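Local coordinates for heme utilization cystosolic carrier protein HutX (Pectobacterium carotovorum, PDB 2PH0) that probably carries heme within the cytosol as a member of the ChuX/HutX heme-utilisation family, at residues I108-R113 with A121-F126. Residues are numbered along the deposited sequence; the frame is centred on the assembly and turned at random.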
loop_
_atom_site.group_PDB
_atom_site.type_symbol
_atom_site.label_atom_id
_atom_site.label_comp_id
_atom_site.label_asym_id
_atom_site.label_seq_id
_atom_site.Cartn_x
_atom_site.Cartn_y
_atom_site.Cartn_z
ATOM N N ILE B 108 -7.548 12.201 10.363
ATOM C CA ILE B 108 -6.835 11.144 11.063
ATOM C C ILE B 108 -7.782 10.630 12.135
ATOM O O ILE B 108 -8.455 11.415 12.808
ATOM C CB ILE B 108 -5.537 11.659 11.720
ATOM C CG1 ILE B 108 -4.584 12.199 10.646
ATOM C CG2 ILE B 108 -4.857 10.526 12.492
ATOM C CD1 ILE B 108 -3.255 12.726 11.185
ATOM N N ALA B 109 -7.855 9.315 12.284
ATOM C CA ALA B 109 -8.743 8.739 13.288
ATOM C C ALA B 109 -8.036 7.718 14.158
ATOM O O ALA B 109 -7.245 6.900 13.671
ATOM C CB ALA B 109 -9.957 8.082 12.607
ATOM N N PHE B 110 -8.324 7.782 15.457
ATOM C CA PHE B 110 -7.785 6.847 16.430
ATOM C C PHE B 110 -8.997 5.990 16.800
ATOM O O PHE B 110 -9.947 6.461 17.422
ATOM C CB PHE B 110 -7.236 7.594 17.649
ATOM C CG PHE B 110 -5.955 8.338 17.377
ATOM C CD1 PHE B 110 -5.962 9.553 16.695
ATOM C CD2 PHE B 110 -4.738 7.815 17.795
ATOM C CE1 PHE B 110 -4.762 10.233 16.438
ATOM C CE2 PHE B 110 -3.538 8.486 17.542
ATOM C CZ PHE B 110 -3.555 9.697 16.862
ATOM N N ILE B 111 -8.959 4.728 16.389
ATOM C CA ILE B 111 -10.079 3.821 16.592
ATOM C C ILE B 111 -9.769 2.659 17.510
ATOM O O ILE B 111 -8.783 1.956 17.316
ATOM C CB ILE B 111 -10.529 3.234 15.234
ATOM C CG1 ILE B 111 -10.780 4.364 14.233
ATOM C CG2 ILE B 111 -11.772 2.382 15.411
ATOM C CD1 ILE B 111 -11.083 3.881 12.832
ATOM N N GLU B 112 -10.622 2.456 18.510
ATOM C CA GLU B 112 -10.464 1.333 19.419
ATOM C C GLU B 112 -11.769 0.551 19.299
ATOM O O GLU B 112 -12.812 1.002 19.762
ATOM C CB GLU B 112 -10.242 1.821 20.853
ATOM C CG GLU B 112 -8.890 2.495 21.055
ATOM C CD GLU B 112 -8.641 2.951 22.491
ATOM O OE1 GLU B 112 -9.254 3.948 22.930
ATOM O OE2 GLU B 112 -7.829 2.307 23.182
ATOM N N ARG B 113 -11.712 -0.600 18.641
ATOM C CA ARG B 113 -12.909 -1.416 18.448
ATOM C C ARG B 113 -12.547 -2.889 18.322
ATOM O O ARG B 113 -11.384 -3.242 18.163
ATOM C CB ARG B 113 -13.647 -0.964 17.179
ATOM C CG ARG B 113 -12.815 -1.112 15.908
ATOM C CD ARG B 113 -13.550 -0.575 14.688
ATOM N NE ARG B 113 -14.672 -1.421 14.292
ATOM C CZ ARG B 113 -14.585 -2.429 13.432
ATOM N NH1 ARG B 113 -13.422 -2.727 12.863
ATOM N NH2 ARG B 113 -15.662 -3.140 13.139
ATOM N N ALA B 121 -6.669 -1.563 18.034
ATOM C CA ALA B 121 -6.439 -0.133 18.127
ATOM C C ALA B 121 -5.680 0.275 16.879
ATOM O O ALA B 121 -4.599 -0.252 16.605
ATOM C CB ALA B 121 -5.616 0.192 19.363
ATOM N N SER B 122 -6.244 1.210 16.129
ATOM C CA SER B 122 -5.602 1.659 14.902
ATOM C C SER B 122 -5.644 3.165 14.685
ATOM O O SER B 122 -6.487 3.877 15.234
ATOM C CB SER B 122 -6.240 0.961 13.694
ATOM O OG SER B 122 -7.649 1.183 13.643
ATOM N N VAL B 123 -4.696 3.646 13.892
ATOM C CA VAL B 123 -4.646 5.051 13.538
ATOM C C VAL B 123 -4.836 5.027 12.033
ATOM O O VAL B 123 -4.023 4.444 11.310
ATOM C CB VAL B 123 -3.294 5.699 13.855
ATOM C CG1 VAL B 123 -3.343 7.166 13.460
ATOM C CG2 VAL B 123 -2.977 5.556 15.332
ATOM N N VAL B 124 -5.918 5.632 11.567
ATOM C CA VAL B 124 -6.222 5.639 10.138
ATOM C C VAL B 124 -6.038 7.020 9.520
ATOM O O VAL B 124 -6.522 8.010 10.049
ATOM C CB VAL B 124 -7.662 5.162 9.898
ATOM C CG1 VAL B 124 -7.922 5.019 8.406
ATOM C CG2 VAL B 124 -7.890 3.814 10.614
ATOM N N PHE B 125 -5.331 7.071 8.393
ATOM C CA PHE B 125 -5.061 8.322 7.686
ATOM C C PHE B 125 -5.919 8.360 6.427
ATOM O O PHE B 125 -5.844 7.459 5.593
ATOM C CB PHE B 125 -3.567 8.402 7.335
ATOM C CG PHE B 125 -2.662 8.361 8.540
ATOM C CD1 PHE B 125 -1.994 9.509 8.962
ATOM C CD2 PHE B 125 -2.471 7.174 9.247
ATOM C CE1 PHE B 125 -1.146 9.473 10.069
ATOM C CE2 PHE B 125 -1.625 7.125 10.353
ATOM C CZ PHE B 125 -0.960 8.280 10.764
ATOM N N PHE B 126 -6.729 9.407 6.297
ATOM C CA PHE B 126 -7.661 9.565 5.178
ATOM C C PHE B 126 -7.328 10.708 4.224
ATOM O O PHE B 126 -6.842 11.755 4.642
ATOM C CB PHE B 126 -9.073 9.849 5.706
ATOM C CG PHE B 126 -9.602 8.818 6.658
ATOM C CD1 PHE B 126 -10.375 7.756 6.196
ATOM C CD2 PHE B 126 -9.375 8.938 8.024
ATOM C CE1 PHE B 126 -10.923 6.830 7.081
ATOM C CE2 PHE B 126 -9.919 8.009 8.920
ATOM C CZ PHE B 126 -10.693 6.960 8.443
HETATM O O HOH W 1 -9.272 -0.285 15.554
#
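A109 and V124, like I111 and S122, form hydrogen-bonded pairs of an antiparallel beta hairpin, whose two strands run side by side within the six-stranded sheet. Each pair closes a ring of two backbone bonds, the straightest being I111 N to S122 O (2.9 Å, 173°). On the face bearing I108, F110 and V123, the beta-branched valine touches both neighbours at once. It lies alongside F110, CG2 coming within 3.7 Å of F110 CE2 from above the ring plane; CG1, also over that ring toward its rim, meets I108 CG2 at 3.8 Å.

On the opposite face, the methyl of A109 is small enough for the F126 ring, with CG anti to its carbonyl carbon (chi1 -56°), to lie edge-on against it, A109 CB being 3.7 Å from F126 CE2. V124 CG1 sits over a face of the same ring, and V124 CG2 meets I111 CD1 at 3.9 Å.

Helix 148-160 packs on F110, E112 and V123, with F154 edge-to-face against F110; on the other side, V32 of helix 28-33 touches A109, I111 and F126. S122 suits its pair because its short OG reaches a water that also donates to I111 O, a carbonyl already accepting S122 N; both water distances are 2.9 Å.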